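Local coordinates for protein N2152 (Neocallimastix frontalis, PDB 5U22) that probably hydrolyses glycosidic bonds of rare arabinosyl substrates, as a polyspecific family 39 glycoside hydrolase of a rumen anaerobic fungus, at residues W110-P115 with D149-D154; E143-P148 with L158-M163. All blocks are in the same frame, centred on the assembly; numbering follows the deposited sequence.

Interaction 1 of 2, residues W110-P115 with D149-D154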
ATOM      1  N   TRP A 110       9.958  17.045 -14.114  1.00 18.61           N
ATOM      2  CA  TRP A 110       9.328  15.794 -14.537  1.00 18.06           C
ATOM      3  C   TRP A 110       9.153  15.800 -16.055  1.00 22.09           C
ATOM      4  O   TRP A 110       8.383  16.607 -16.588  1.00 25.68           O
ATOM      5  CB  TRP A 110       7.976  15.575 -13.852  1.00 18.93           C
ATOM      6  CG  TRP A 110       7.389  14.219 -14.161  1.00 25.37           C
ATOM      7  CD1 TRP A 110       6.554  13.906 -15.192  1.00 26.35           C
ATOM      8  CD2 TRP A 110       7.604  12.999 -13.436  1.00 22.87           C
ATOM      9  NE1 TRP A 110       6.230  12.569 -15.155  1.00 24.58           N
ATOM     10  CE2 TRP A 110       6.863  11.987 -14.089  1.00 25.01           C
ATOM     11  CE3 TRP A 110       8.345  12.664 -12.297  1.00 22.62           C
ATOM     12  CZ2 TRP A 110       6.840  10.657 -13.640  1.00 23.13           C
ATOM     13  CZ3 TRP A 110       8.332  11.335 -11.857  1.00 23.36           C
ATOM     14  CH2 TRP A 110       7.579  10.351 -12.530  1.00 22.03           C
ATOM     15  N   PRO A 111       9.876  14.913 -16.763  1.00 21.65           N
ATOM     16  CA  PRO A 111      10.830  13.927 -16.231  1.00 17.72           C
ATOM     17  C   PRO A 111      12.031  14.546 -15.531  1.00 18.53           C
ATOM     18  O   PRO A 111      12.404  15.669 -15.874  1.00 18.77           O
ATOM     19  CB  PRO A 111      11.272  13.167 -17.478  1.00 19.87           C
ATOM     20  CG  PRO A 111      10.111  13.324 -18.433  1.00 20.38           C
ATOM     21  CD  PRO A 111       9.671  14.733 -18.210  1.00 26.39           C
ATOM     22  N   TYR A 112      12.588  13.819 -14.558  1.00 16.86           N
ATOM     23  CA  TYR A 112      13.735  14.296 -13.787  1.00 20.23           C
ATOM     24  C   TYR A 112      14.819  14.859 -14.691  1.00 20.26           C
ATOM     25  O   TYR A 112      15.178  14.263 -15.709  1.00 17.66           O
ATOM     26  CB  TYR A 112      14.329  13.164 -12.947  1.00 17.66           C
ATOM     27  CG  TYR A 112      13.364  12.575 -11.951  1.00 16.87           C
ATOM     28  CD1 TYR A 112      13.045  13.257 -10.785  1.00 15.48           C
ATOM     29  CD2 TYR A 112      12.757  11.341 -12.181  1.00 19.93           C
ATOM     30  CE1 TYR A 112      12.150  12.724  -9.868  1.00 15.93           C
ATOM     31  CE2 TYR A 112      11.865  10.801 -11.270  1.00 15.42           C
ATOM     32  CZ  TYR A 112      11.563  11.504 -10.120  1.00 16.21           C
ATOM     33  OH  TYR A 112      10.671  10.988  -9.207  1.00 16.12           O
ATOM     34  N   ARG A 113      15.365  15.999 -14.293  1.00 16.08           N
ATOM     35  CA  ARG A 113      16.428  16.620 -15.074  1.00 22.12           C
ATOM     36  C   ARG A 113      17.747  16.001 -14.642  1.00 21.97           C
ATOM     37  O   ARG A 113      18.306  16.358 -13.603  1.00 20.10           O
ATOM     38  CB  ARG A 113      16.404  18.133 -14.892  1.00 25.17           C
ATOM     39  CG  ARG A 113      15.244  18.773 -15.629  1.00 21.26           C
ATOM     40  CD  ARG A 113      15.536  20.224 -15.927  1.00 27.96           C
ATOM     41  NE  ARG A 113      15.387  21.030 -14.726  1.00 30.12           N
ATOM     42  CZ  ARG A 113      14.216  21.459 -14.278  1.00 33.72           C
ATOM     43  NH1 ARG A 113      13.107  21.147 -14.932  1.00 31.14           N
ATOM     44  NH2 ARG A 113      14.154  22.190 -13.174  1.00 33.84           N
ATOM     45  N   TRP A 114      18.232  15.051 -15.439  1.00 18.75           N
ATOM     46  CA  TRP A 114      19.456  14.333 -15.114  1.00 20.73           C
ATOM     47  C   TRP A 114      20.647  15.284 -15.166  1.00 20.23           C
ATOM     48  O   TRP A 114      20.838  15.972 -16.178  1.00 22.65           O
ATOM     49  CB  TRP A 114      19.649  13.191 -16.101  1.00 20.66           C
ATOM     50  CG  TRP A 114      20.903  12.394 -15.946  1.00 16.30           C
ATOM     51  CD1 TRP A 114      21.993  12.409 -16.773  1.00 16.89           C
ATOM     52  CD2 TRP A 114      21.195  11.445 -14.914  1.00 18.18           C
ATOM     53  NE1 TRP A 114      22.942  11.515 -16.320  1.00 16.76           N
ATOM     54  CE2 TRP A 114      22.479  10.918 -15.177  1.00 17.76           C
ATOM     55  CE3 TRP A 114      20.499  10.989 -13.792  1.00 16.25           C
ATOM     56  CZ2 TRP A 114      23.073   9.959 -14.362  1.00 17.47           C
ATOM     57  CZ3 TRP A 114      21.093  10.034 -12.985  1.00 20.43           C
ATOM     58  CH2 TRP A 114      22.367   9.532 -13.271  1.00 20.93           C
ATOM     59  N   PRO A 115      21.454  15.361 -14.108  1.00 18.86           N
ATOM     60  CA  PRO A 115      22.593  16.295 -14.085  1.00 19.12           C
ATOM     61  C   PRO A 115      23.931  15.661 -14.437  1.00 18.54           C
ATOM     62  O   PRO A 115      24.961  16.325 -14.264  1.00 21.88           O
ATOM     63  CB  PRO A 115      22.591  16.747 -12.621  1.00 20.57           C
ATOM     64  CG  PRO A 115      22.236  15.475 -11.880  1.00 21.45           C
ATOM     65  CD  PRO A 115      21.269  14.710 -12.796  1.00 22.64           C
ATOM     66  N   ASP A 149      10.295   4.001 -16.894  1.00 17.99           N
ATOM     67  CA  ASP A 149       9.529   3.839 -18.122  1.00 19.27           C
ATOM     68  C   ASP A 149       8.812   5.119 -18.524  1.00 22.14           C
ATOM     69  O   ASP A 149       8.281   5.190 -19.638  1.00 20.08           O
ATOM     70  CB  ASP A 149       8.532   2.659 -18.006  1.00 12.43           C
ATOM     71  CG  ASP A 149       7.795   2.596 -16.662  1.00 17.64           C
ATOM     72  OD1 ASP A 149       8.105   3.371 -15.738  1.00 18.29           O
ATOM     73  OD2 ASP A 149       6.894   1.727 -16.540  1.00 19.82           O
ATOM     74  N   VAL A 150       8.814   6.127 -17.655  1.00 15.23           N
ATOM     75  CA  VAL A 150       8.280   7.442 -17.957  1.00 16.42           C
ATOM     76  C   VAL A 150       9.382   8.493 -18.014  1.00 17.06           C
ATOM     77  O   VAL A 150       9.339   9.393 -18.856  1.00 19.39           O
ATOM     78  CB  VAL A 150       7.200   7.837 -16.924  1.00 16.83           C
ATOM     79  CG1 VAL A 150       6.730   9.276 -17.136  1.00 15.25           C
ATOM     80  CG2 VAL A 150       6.025   6.898 -17.004  1.00 20.86           C
ATOM     81  N   THR A 151      10.402   8.377 -17.153  1.00 16.37           N
ATOM     82  CA  THR A 151      11.310   9.493 -16.906  1.00 16.51           C
ATOM     83  C   THR A 151      12.746   9.288 -17.360  1.00 18.53           C
ATOM     84  O   THR A 151      13.481  10.274 -17.438  1.00 20.07           O
ATOM     85  CB  THR A 151      11.345   9.845 -15.413  1.00 16.49           C
ATOM     86  OG1 THR A 151      11.799   8.711 -14.652  1.00 18.84           O
ATOM     87  CG2 THR A 151       9.976  10.269 -14.957  1.00 16.57           C
ATOM     88  N   TRP A 152      13.184   8.063 -17.649  1.00 15.54           N
ATOM     89  CA  TRP A 152      14.555   7.898 -18.108  1.00 15.43           C
ATOM     90  C   TRP A 152      14.653   8.179 -19.605  1.00 22.43           C
ATOM     91  O   TRP A 152      13.813   7.734 -20.389  1.00 18.84           O
ATOM     92  CB  TRP A 152      15.096   6.499 -17.800  1.00 19.51           C
ATOM     93  CG  TRP A 152      16.580   6.528 -18.020  1.00 17.65           C
ATOM     94  CD1 TRP A 152      17.252   6.143 -19.145  1.00 16.81           C
ATOM     95  CD2 TRP A 152      17.554   7.100 -17.143  1.00 17.73           C
ATOM     96  NE1 TRP A 152      18.598   6.396 -18.998  1.00 19.63           N
ATOM     97  CE2 TRP A 152      18.810   6.982 -17.778  1.00 19.65           C
ATOM     98  CE3 TRP A 152      17.491   7.682 -15.869  1.00 18.14           C
ATOM     99  CZ2 TRP A 152      19.989   7.411 -17.180  1.00 20.24           C
ATOM    100  CZ3 TRP A 152      18.665   8.115 -15.277  1.00 15.18           C
ATOM    101  CH2 TRP A 152      19.897   7.985 -15.935  1.00 18.43           C
ATOM    102  N   LYS A 153      15.690   8.921 -20.000  1.00 21.17           N
ATOM    103  CA  LYS A 153      15.901   9.318 -21.390  1.00 20.29           C
ATOM    104  C   LYS A 153      17.291   8.884 -21.830  1.00 24.02           C
ATOM    105  O   LYS A 153      18.270   9.139 -21.121  1.00 25.38           O
ATOM    106  CB  LYS A 153      15.757  10.835 -21.564  1.00 22.90           C
ATOM    107  CG  LYS A 153      14.420  11.414 -21.116  1.00 18.38           C
ATOM    108  CD  LYS A 153      13.233  10.747 -21.821  1.00 26.44           C
ATOM    109  CE  LYS A 153      11.903  11.291 -21.286  1.00 26.48           C
ATOM    110  NZ  LYS A 153      10.728  10.567 -21.851  1.00 28.08           N
ATOM    111  N   ASP A 154      17.374   8.238 -23.001  1.00 29.01           N
ATOM    112  CA  ASP A 154      18.671   7.805 -23.528  1.00 30.61           C
ATOM    113  C   ASP A 154      19.650   8.964 -23.630  1.00 25.10           C
ATOM    114  O   ASP A 154      20.868   8.767 -23.518  1.00 25.60           O
ATOM    115  CB  ASP A 154      18.510   7.168 -24.913  1.00 36.74           C
ATOM    116  CG  ASP A 154      17.935   5.759 -24.864  1.00 36.56           C
ATOM    117  OD1 ASP A 154      18.024   5.097 -23.806  1.00 40.02           O
ATOM    118  OD2 ASP A 154      17.406   5.316 -25.910  1.00 50.68           O
TER
HETATM  119  O   HOH W   1      15.726  11.590 -16.651  1.00 22.32           O
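Thr151 presses its methyl group against the indole of Trp110, and this is the tight centre of the contact. CG2 lies 3.4 Å from the centroid of the six-membered ring of Trp110 and only 13° off its normal, which identifies a CH-pi contact over the face. The threonine sits with OG1 between its backbone N and carbonyl carbon (chi1 60°); that setting sends CG2 to the indole and turns OG1 to the edge of the Tyr112 ring, 3.7 Å from Tyr112 CD2. The hydroxyl's polar partners lie in the preceding turn, at Glu147 O, Asn146 O and Trp145 NE1, so the tyrosine edge meets an oxygen already engaged. Pro111, which follows a cis peptide bond, lies alongside the threonine at the margin of this tight region, its CB 3.6 Å from Thr151 O. In the TIM barrel fold of these hydrolases, 110-115 belongs to the loop after strand 98-102, while the segment 149-154 comes after the neighbouring strand 139-143; the contact therefore joins two consecutive beta-alpha connections. Trp110 also lies near a bound Bis-Tris molecule, probably from the crystallisation liquor. Farther along, the edge of the Trp152 six-membered ring points at the face of that of Trp114, with centroids 4.9 Å apart and planes at 68°, an edge-to-face (T-shaped) pair. Between this pair and the threonine the backbones do not bond directly: a water within hydrogen-bonding distance of Tyr112 O (2.9 Å) and Thr151 O (2.7 Å) bridges them. The outer side is looser. Val150 CG1 approaches the indole obliquely, 3.8 Å from Trp110 CZ2, while the exposed Lys153 contributes just its aliphatic portion, CE standing 3.9 Å from Pro111 CG.

Interaction 2 of 2, residues E143-P148 with L158-M163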
ATOM      1  N   GLU A 143      15.615   3.548  -2.624  1.00 14.24           N
ATOM      2  CA  GLU A 143      14.965   3.335  -3.910  1.00 13.01           C
ATOM      3  C   GLU A 143      15.705   4.152  -4.963  1.00 15.50           C
ATOM      4  O   GLU A 143      15.784   5.379  -4.855  1.00 13.59           O
ATOM      5  CB  GLU A 143      13.491   3.731  -3.824  1.00 14.03           C
ATOM      6  CG  GLU A 143      12.684   3.430  -5.072  1.00 14.26           C
ATOM      7  CD  GLU A 143      11.251   3.929  -4.969  1.00 18.43           C
ATOM      8  OE1 GLU A 143      10.941   4.699  -4.026  1.00 20.07           O
ATOM      9  OE2 GLU A 143      10.437   3.549  -5.836  1.00 15.75           O
ATOM     10  N   ILE A 144      16.252   3.471  -5.972  1.00 14.13           N
ATOM     11  CA  ILE A 144      17.230   4.095  -6.859  1.00 17.77           C
ATOM     12  C   ILE A 144      16.578   5.123  -7.782  1.00 16.22           C
ATOM     13  O   ILE A 144      17.157   6.188  -8.044  1.00 14.24           O
ATOM     14  CB  ILE A 144      17.997   3.007  -7.643  1.00 14.98           C
ATOM     15  CG1 ILE A 144      19.015   2.330  -6.723  1.00 16.95           C
ATOM     16  CG2 ILE A 144      18.691   3.593  -8.897  1.00 15.25           C
ATOM     17  CD1 ILE A 144      19.850   1.230  -7.390  1.00 11.95           C
ATOM     18  N   TRP A 145      15.375   4.842  -8.278  1.00 13.15           N
ATOM     19  CA  TRP A 145      14.758   5.708  -9.276  1.00 13.19           C
ATOM     20  C   TRP A 145      13.246   5.687  -9.092  1.00 14.99           C
ATOM     21  O   TRP A 145      12.727   5.144  -8.111  1.00 19.85           O
ATOM     22  CB  TRP A 145      15.172   5.275 -10.686  1.00 11.73           C
ATOM     23  CG  TRP A 145      15.009   6.362 -11.721  1.00 14.25           C
ATOM     24  CD1 TRP A 145      14.120   6.383 -12.765  1.00 18.78           C
ATOM     25  CD2 TRP A 145      15.748   7.582 -11.799  1.00 13.57           C
ATOM     26  NE1 TRP A 145      14.266   7.545 -13.493  1.00 15.36           N
ATOM     27  CE2 TRP A 145      15.271   8.292 -12.928  1.00 17.57           C
ATOM     28  CE3 TRP A 145      16.780   8.143 -11.038  1.00 14.37           C
ATOM     29  CZ2 TRP A 145      15.778   9.537 -13.297  1.00 15.07           C
ATOM     30  CZ3 TRP A 145      17.297   9.382 -11.416  1.00 14.42           C
ATOM     31  CH2 TRP A 145      16.793  10.064 -12.540  1.00 16.58           C
ATOM     32  N   ASN A 146      12.531   6.285 -10.045  1.00 16.81           N
ATOM     33  CA  ASN A 146      11.071   6.359  -9.991  1.00 15.32           C
ATOM     34  C   ASN A 146      10.565   6.405 -11.419  1.00 15.35           C
ATOM     35  O   ASN A 146      10.903   7.335 -12.158  1.00 19.55           O
ATOM     36  CB  ASN A 146      10.598   7.598  -9.220  1.00 14.98           C
ATOM     37  CG  ASN A 146       9.073   7.704  -9.135  1.00 16.21           C
ATOM     38  OD1 ASN A 146       8.374   6.709  -8.959  1.00 15.12           O
ATOM     39  ND2 ASN A 146       8.560   8.930  -9.242  1.00 13.82           N
ATOM     40  N   GLU A 147       9.774   5.404 -11.797  1.00 15.86           N
ATOM     41  CA  GLU A 147       9.136   5.340 -13.108  1.00 13.41           C
ATOM     42  C   GLU A 147      10.126   5.581 -14.256  1.00 12.29           C
ATOM     43  O   GLU A 147       9.942   6.509 -15.054  1.00 16.33           O
ATOM     44  CB  GLU A 147       7.965   6.307 -13.182  1.00 14.71           C
ATOM     45  CG  GLU A 147       6.955   6.024 -12.062  1.00 14.37           C
ATOM     46  CD  GLU A 147       5.582   6.624 -12.289  1.00 18.35           C
ATOM     47  OE1 GLU A 147       5.466   7.636 -13.025  1.00 20.60           O
ATOM     48  OE2 GLU A 147       4.608   6.069 -11.719  1.00 17.12           O
ATOM     49  N   PRO A 148      11.155   4.749 -14.375  1.00 17.19           N
ATOM     50  CA  PRO A 148      12.084   4.913 -15.500  1.00 16.73           C
ATOM     51  C   PRO A 148      11.398   4.765 -16.841  1.00 19.68           C
ATOM     52  O   PRO A 148      11.857   5.357 -17.831  1.00 17.08           O
ATOM     53  CB  PRO A 148      13.111   3.803 -15.258  1.00 15.04           C
ATOM     54  CG  PRO A 148      12.325   2.739 -14.498  1.00 16.15           C
ATOM     55  CD  PRO A 148      11.446   3.539 -13.584  1.00 15.71           C
ATOM     56  N   LEU A 158      23.478   7.492 -20.730  1.00 20.49           N
ATOM     57  CA  LEU A 158      23.534   6.093 -20.337  1.00 18.72           C
ATOM     58  C   LEU A 158      22.104   5.586 -20.249  1.00 15.09           C
ATOM     59  O   LEU A 158      21.157   6.369 -20.151  1.00 18.34           O
ATOM     60  CB  LEU A 158      24.270   5.894 -19.006  1.00 19.77           C
ATOM     61  CG  LEU A 158      23.668   6.425 -17.705  1.00 16.56           C
ATOM     62  CD1 LEU A 158      24.498   5.933 -16.531  1.00 23.23           C
ATOM     63  CD2 LEU A 158      23.588   7.943 -17.673  1.00 17.81           C
ATOM     64  N   SER A 159      21.960   4.267 -20.328  1.00 19.31           N
ATOM     65  CA  SER A 159      20.647   3.652 -20.249  1.00 18.99           C
ATOM     66  C   SER A 159      20.186   3.577 -18.795  1.00 16.95           C
ATOM     67  O   SER A 159      20.964   3.772 -17.854  1.00 16.28           O
ATOM     68  CB  SER A 159      20.682   2.252 -20.847  1.00 16.46           C
ATOM     69  OG  SER A 159      21.390   1.383 -19.975  1.00 16.64           O
ATOM     70  N   PHE A 160      18.896   3.272 -18.606  1.00 19.60           N
ATOM     71  CA  PHE A 160      18.404   3.036 -17.251  1.00 16.52           C
ATOM     72  C   PHE A 160      19.133   1.870 -16.603  1.00 14.71           C
ATOM     73  O   PHE A 160      19.556   1.956 -15.440  1.00 17.43           O
ATOM     74  CB  PHE A 160      16.901   2.767 -17.228  1.00 14.35           C
ATOM     75  CG  PHE A 160      16.424   2.286 -15.872  1.00 19.08           C
ATOM     76  CD1 PHE A 160      16.378   3.162 -14.808  1.00 16.72           C
ATOM     77  CD2 PHE A 160      16.086   0.957 -15.655  1.00 19.48           C
ATOM     78  CE1 PHE A 160      15.985   2.736 -13.543  1.00 18.98           C
ATOM     79  CE2 PHE A 160      15.685   0.517 -14.399  1.00 15.76           C
ATOM     80  CZ  PHE A 160      15.635   1.414 -13.340  1.00 18.12           C
ATOM     81  N   ASN A 161      19.295   0.764 -17.340  1.00 15.58           N
ATOM     82  CA  ASN A 161      20.007  -0.378 -16.772  1.00 18.76           C
ATOM     83  C   ASN A 161      21.414   0.016 -16.333  1.00 17.21           C
ATOM     84  O   ASN A 161      21.904  -0.471 -15.307  1.00 18.73           O
ATOM     85  CB  ASN A 161      20.073  -1.544 -17.769  1.00 14.74           C
ATOM     86  CG  ASN A 161      18.720  -2.229 -17.987  1.00 19.31           C
ATOM     87  OD1 ASN A 161      17.758  -2.004 -17.251  1.00 20.77           O
ATOM     88  ND2 ASN A 161      18.652  -3.079 -19.006  1.00 21.21           N
ATOM     89  N   GLN A 162      22.084   0.883 -17.103  1.00 17.72           N
ATOM     90  CA  GLN A 162      23.434   1.320 -16.736  1.00 16.66           C
ATOM     91  C   GLN A 162      23.399   2.159 -15.462  1.00 19.15           C
ATOM     92  O   GLN A 162      24.178   1.932 -14.530  1.00 14.86           O
ATOM     93  CB  GLN A 162      24.088   2.114 -17.886  1.00 15.41           C
ATOM     94  CG  GLN A 162      24.487   1.319 -19.171  1.00 17.39           C
ATOM     95  CD  GLN A 162      25.324   2.130 -20.221  1.00 24.53           C
ATOM     96  OE1 GLN A 162      24.797   2.867 -21.067  1.00 21.33           O
ATOM     97  NE2 GLN A 162      26.633   1.939 -20.184  1.00 25.87           N
ATOM     98  N   MET A 163      22.492   3.134 -15.397  1.00 16.13           N
ATOM     99  CA  MET A 163      22.377   3.941 -14.186  1.00 15.21           C
ATOM    100  C   MET A 163      22.006   3.073 -12.987  1.00 18.74           C
ATOM    101  O   MET A 163      22.526   3.272 -11.879  1.00 18.41           O
ATOM    102  CB  MET A 163      21.353   5.058 -14.398  1.00 15.01           C
ATOM    103  CG  MET A 163      21.172   5.977 -13.187  1.00 20.44           C
ATOM    104  SD  MET A 163      20.016   5.313 -11.937  1.00 23.70           S
ATOM    105  CE  MET A 163      18.562   5.018 -12.896  1.00 20.09           C
TER
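Phe160 projects from the first turn of helix 160-174 into a hollow walled by Pro148 and Trp145. Pro148 fits over one face of the phenyl ring: CB is 3.6 Å from the ring centroid and 21° off the normal, a CH-pi contact. The rim of the same ring faces Trp145, with CE1 3.9 Å from Trp145 CB, close to the phenyl plane; the two ring systems meet obliquely, planes at 53°. One turn later Met163 supplies the second bump. Its CG stands anti to the backbone N (chi1 -179°) and the chain then bends at chi2 and chi3, which brings CE against the indole at an oblique angle, 4.0 Å from Trp145 CD2. SD is 5.1 Å from the centroid of the six-membered ring of Trp145, an oblique Met-aromatic contact, and meets Ile144 CG2 at 3.7 Å. The helix start is fixed by a capping box: Gln162 N donates to Ser159 OG at 3.0 Å, and Ser159 N to Gln162 OE1. The hollow belongs to a TIM-barrel beta-alpha loop whose Asn146 and Glu147 hydrogen-bond to a bound Bis-Tris molecule, consistent with the Asn-Glu pair ending the fourth strand in clan GH-A hydrolases, where this glutamate is the acid/base.

Overall arrangement
Interactions 1 and 2 lie about 9 Å apart, centre to centre. Their segments alternate in sequence: 110-115, 143-148, 149-154, then 158-163. Segment 143-148 packs on helix 160-174, whereas the adjoining 149-154, which starts in helix 148-151, packs on the loop after strand 98-102. Two probable hydrogen bonds tie the sites together, Trp152 NE1 to Leu158 O (2.8 Å) and Tyr112 OH to Asn146 ND2 (2.9 Å). Trp110 of interaction 1 comes about 3 Å from the Bis-Tris, while interaction 2 is the packing behind Asn146 and Glu147. Both contacts follow parallel strands 98-102 and 139-143, hence lie at the C-terminal end of the barrel strands, where TIM-barrel enzymes have their active sites.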